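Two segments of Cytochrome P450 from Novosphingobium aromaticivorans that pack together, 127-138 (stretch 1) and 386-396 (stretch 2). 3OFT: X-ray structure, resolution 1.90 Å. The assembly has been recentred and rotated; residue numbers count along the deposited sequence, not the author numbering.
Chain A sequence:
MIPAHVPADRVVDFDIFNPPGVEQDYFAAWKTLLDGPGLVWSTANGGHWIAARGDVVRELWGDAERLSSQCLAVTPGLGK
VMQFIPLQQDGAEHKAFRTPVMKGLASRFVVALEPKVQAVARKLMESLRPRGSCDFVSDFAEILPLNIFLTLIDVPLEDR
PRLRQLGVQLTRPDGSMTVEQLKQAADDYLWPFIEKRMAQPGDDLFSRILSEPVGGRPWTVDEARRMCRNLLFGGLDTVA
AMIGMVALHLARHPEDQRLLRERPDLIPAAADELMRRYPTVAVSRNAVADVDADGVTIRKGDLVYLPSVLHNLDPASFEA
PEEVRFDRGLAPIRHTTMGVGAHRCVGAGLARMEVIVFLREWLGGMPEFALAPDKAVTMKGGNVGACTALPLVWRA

Stretch 1 127-138: SLRPRGSCDFVS
Stretch 2 (386-396) ACTALPLVWRA

Within the C-terminal segment 386-396, strand 391-394 runs antiparallel to strand 133-135, which lies between a 3-10 segment (129-131) and a helix beginning at F136; the two strand axes approach to 4.8 Å, with their directions 168° apart. At C387 (chi1 m), CB lies 3.7 Å from CG2, one methyl of V137 (chi1 t), on the first turn of that helix. The chain then turns a corner at T388. The same V137 CG2 reaches L390 CB at 4.0 Å, while the oxygen of a water accepts from V137 N (N to water O, 3.3 Å) and from L390 N (N to water O, 3.1 Å), bridging the backbones. L390 (t, p) closes the ladder through its carbonyl, which accepts from F136 N (F136 N to L390 O, 3.0 Å).

P391, lacking an amide hydrogen, occupies a non-hydrogen-bonded position opposite D135 (CA-CA 4.7 Å). L392 (m, t; phi/psi -108/156) faces C134 in the hydrogen-bonded pair: L392 N to C134 O is 3.1 Å and C134 N to L392 O 3.2 Å. Its CD1 packs 3.7 Å from CD1 of F136 (chi1 t, chi2 88°), whose CD2 also meets L390 CD2 at 3.8 Å. V393 (-141/151) pairs with S133 without hydrogen bonds (CA-CA 4.2 Å), their side chains on the same face as those of P391 and D135.

W394 (-161/164; chi1 p, chi2 90°) buries the largest area. W394 N donates to G132 O (2.9 Å). One face of the indole lies against G132 CA, 3.6 Å from the five-membered ring centroid, and S133 N; at its edge W394 NE1 donates to R129 O (2.8 Å), and C134 SG (chi1 p) lies 3.8 Å from W394 CZ3. G132 adopts phi/psi 78/2, favouring glycine. The CA-to-CB bond of R395 points away from stretch 1, and A396 CB contacts R129 O and P130 O, each at 3.5 Å.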

# COMPACT_ATOMS: atom_id res chain seq x y z
N SER A 127 -21.70 -12.73 1.82
CA SER A 127 -22.62 -11.68 2.23
C SER A 127 -23.04 -10.81 1.03
O SER A 127 -24.16 -10.28 1.03
CB SER A 127 -21.98 -10.82 3.34
OG SER A 127 -21.17 -9.78 2.80
N LEU A 128 -22.18 -10.66 0.01
CA LEU A 128 -22.52 -9.82 -1.13
C LEU A 128 -23.15 -10.57 -2.31
O LEU A 128 -23.98 -10.00 -3.03
CB LEU A 128 -21.28 -9.05 -1.65
CG LEU A 128 -20.52 -8.20 -0.64
CD1 LEU A 128 -19.26 -7.66 -1.36
CD2 LEU A 128 -21.42 -7.07 -0.10
N ARG A 129 -22.78 -11.83 -2.48
CA ARG A 129 -23.21 -12.62 -3.65
C ARG A 129 -24.74 -12.57 -3.99
O ARG A 129 -25.09 -12.42 -5.17
CB ARG A 129 -22.75 -14.09 -3.52
CG ARG A 129 -23.02 -14.96 -4.79
CD ARG A 129 -22.38 -16.34 -4.67
NE ARG A 129 -22.75 -17.01 -3.43
CZ ARG A 129 -22.03 -17.94 -2.81
NH1 ARG A 129 -20.83 -18.34 -3.27
NH2 ARG A 129 -22.52 -18.49 -1.70
N PRO A 130 -25.64 -12.71 -3.00
CA PRO A 130 -27.08 -12.76 -3.35
C PRO A 130 -27.67 -11.46 -3.97
O PRO A 130 -28.72 -11.48 -4.60
CB PRO A 130 -27.76 -12.99 -2.01
CG PRO A 130 -26.69 -13.60 -1.12
CD PRO A 130 -25.42 -12.97 -1.55
N ARG A 131 -26.99 -10.34 -3.77
CA ARG A 131 -27.49 -9.05 -4.31
C ARG A 131 -27.52 -8.91 -5.85
O ARG A 131 -28.36 -8.17 -6.39
CB ARG A 131 -26.68 -7.90 -3.72
CG ARG A 131 -26.83 -7.77 -2.23
CD ARG A 131 -25.85 -6.78 -1.57
NE ARG A 131 -25.69 -5.52 -2.31
CZ ARG A 131 -24.83 -4.56 -1.95
NH1 ARG A 131 -24.09 -4.72 -0.86
NH2 ARG A 131 -24.72 -3.44 -2.65
N GLY A 132 -26.56 -9.55 -6.53
CA GLY A 132 -26.38 -9.35 -7.97
C GLY A 132 -25.67 -8.07 -8.37
O GLY A 132 -25.51 -7.79 -9.56
N SER A 133 -25.26 -7.28 -7.39
CA SER A 133 -24.50 -6.09 -7.63
C SER A 133 -23.84 -5.62 -6.34
O SER A 133 -24.25 -5.98 -5.25
CB SER A 133 -25.39 -4.97 -8.18
OG SER A 133 -26.25 -4.52 -7.18
N CYS A 134 -22.80 -4.80 -6.47
CA CYS A 134 -22.22 -4.17 -5.29
C CYS A 134 -21.47 -2.95 -5.71
O CYS A 134 -21.15 -2.78 -6.89
CB CYS A 134 -21.29 -5.13 -4.51
SG CYS A 134 -19.78 -5.59 -5.42
N ASP A 135 -21.20 -2.08 -4.73
CA ASP A 135 -20.23 -1.00 -4.89
C ASP A 135 -18.98 -1.58 -4.25
O ASP A 135 -18.81 -1.54 -3.04
CB ASP A 135 -20.75 0.28 -4.21
CG ASP A 135 -22.10 0.76 -4.80
OD1 ASP A 135 -23.10 0.86 -4.03
OD2 ASP A 135 -22.16 1.00 -6.03
N PHE A 136 -18.12 -2.15 -5.08
CA PHE A 136 -17.06 -3.03 -4.60
C PHE A 136 -16.08 -2.33 -3.66
O PHE A 136 -15.58 -2.96 -2.73
CB PHE A 136 -16.30 -3.64 -5.77
CG PHE A 136 -15.26 -4.64 -5.35
CD1 PHE A 136 -15.60 -5.97 -5.18
CD2 PHE A 136 -13.93 -4.24 -5.10
CE1 PHE A 136 -14.65 -6.91 -4.78
CE2 PHE A 136 -12.97 -5.17 -4.70
CZ PHE A 136 -13.34 -6.52 -4.56
N VAL A 137 -15.79 -1.06 -3.90
CA VAL A 137 -14.87 -0.34 -3.03
C VAL A 137 -15.48 -0.22 -1.63
O VAL A 137 -14.81 -0.55 -0.64
CB VAL A 137 -14.48 1.06 -3.58
CG1 VAL A 137 -13.71 1.88 -2.55
CG2 VAL A 137 -13.71 0.91 -4.88
N SER A 138 -16.72 0.26 -1.53
CA SER A 138 -17.26 0.49 -0.21
C SER A 138 -17.78 -0.81 0.44
O SER A 138 -17.76 -0.92 1.65
CB SER A 138 -18.32 1.61 -0.20
OG SER A 138 -19.32 1.32 -1.13
N ALA A 386 -6.14 4.75 -5.76
CA ALA A 386 -7.16 3.72 -5.59
C ALA A 386 -8.41 4.02 -6.41
O ALA A 386 -8.68 5.19 -6.76
CB ALA A 386 -7.53 3.53 -4.07
N CYS A 387 -9.16 2.96 -6.74
CA CYS A 387 -10.55 3.13 -7.15
C CYS A 387 -11.36 3.79 -6.03
O CYS A 387 -11.23 3.42 -4.88
CB CYS A 387 -11.16 1.75 -7.47
SG CYS A 387 -10.50 1.10 -8.93
N THR A 388 -12.20 4.77 -6.38
CA THR A 388 -13.17 5.32 -5.42
C THR A 388 -14.57 4.77 -5.69
O THR A 388 -15.42 4.79 -4.80
CB THR A 388 -13.18 6.85 -5.46
OG1 THR A 388 -13.35 7.29 -6.82
CG2 THR A 388 -11.84 7.38 -4.94
N ALA A 389 -14.85 4.35 -6.93
CA ALA A 389 -16.07 3.55 -7.17
C ALA A 389 -15.81 2.47 -8.20
O ALA A 389 -15.12 2.68 -9.23
CB ALA A 389 -17.30 4.41 -7.58
N LEU A 390 -16.34 1.30 -7.89
CA LEU A 390 -16.25 0.15 -8.75
C LEU A 390 -17.55 -0.64 -8.74
O LEU A 390 -17.71 -1.57 -7.98
CB LEU A 390 -15.04 -0.71 -8.31
CG LEU A 390 -14.73 -1.99 -9.07
CD1 LEU A 390 -14.65 -1.73 -10.59
CD2 LEU A 390 -13.42 -2.60 -8.51
N PRO A 391 -18.51 -0.24 -9.59
CA PRO A 391 -19.83 -0.85 -9.58
C PRO A 391 -19.84 -2.14 -10.41
O PRO A 391 -19.64 -2.09 -11.64
CB PRO A 391 -20.71 0.22 -10.23
CG PRO A 391 -19.79 0.91 -11.22
CD PRO A 391 -18.41 0.90 -10.55
N LEU A 392 -20.07 -3.27 -9.74
CA LEU A 392 -20.11 -4.59 -10.37
C LEU A 392 -21.53 -5.11 -10.43
O LEU A 392 -22.35 -4.72 -9.61
CB LEU A 392 -19.26 -5.57 -9.54
CG LEU A 392 -17.78 -5.13 -9.38
CD1 LEU A 392 -17.02 -6.19 -8.59
CD2 LEU A 392 -17.14 -4.90 -10.74
N VAL A 393 -21.79 -6.02 -11.37
CA VAL A 393 -23.06 -6.69 -11.54
C VAL A 393 -22.78 -8.15 -11.92
O VAL A 393 -21.72 -8.47 -12.50
CB VAL A 393 -23.97 -6.00 -12.61
CG1 VAL A 393 -24.33 -4.59 -12.20
CG2 VAL A 393 -23.30 -5.99 -14.03
N TRP A 394 -23.71 -9.03 -11.54
CA TRP A 394 -23.65 -10.44 -11.85
C TRP A 394 -25.04 -11.05 -11.70
O TRP A 394 -25.94 -10.45 -11.10
CB TRP A 394 -22.61 -11.17 -10.98
CG TRP A 394 -22.92 -11.11 -9.53
CD1 TRP A 394 -23.68 -11.99 -8.82
CD2 TRP A 394 -22.50 -10.09 -8.60
NE1 TRP A 394 -23.77 -11.58 -7.49
CE2 TRP A 394 -23.06 -10.41 -7.34
CE3 TRP A 394 -21.73 -8.91 -8.72
CZ2 TRP A 394 -22.86 -9.63 -6.19
CZ3 TRP A 394 -21.53 -8.12 -7.57
CH2 TRP A 394 -22.09 -8.49 -6.32
N ARG A 395 -25.22 -12.25 -12.26
CA ARG A 395 -26.51 -12.93 -12.14
C ARG A 395 -26.44 -13.74 -10.87
O ARG A 395 -25.64 -14.64 -10.75
CB ARG A 395 -26.71 -13.87 -13.32
CG ARG A 395 -26.91 -13.20 -14.64
CD ARG A 395 -27.22 -14.30 -15.68
NE ARG A 395 -27.23 -13.79 -17.05
CZ ARG A 395 -28.33 -13.45 -17.71
NH1 ARG A 395 -29.52 -13.56 -17.11
NH2 ARG A 395 -28.25 -12.99 -18.95
N ALA A 396 -27.28 -13.42 -9.90
CA ALA A 396 -27.20 -14.13 -8.60
C ALA A 396 -28.00 -15.44 -8.60
O ALA A 396 -28.49 -15.87 -9.67
CB ALA A 396 -27.63 -13.21 -7.44
O HOH W 1 -17.77 1.23 -5.15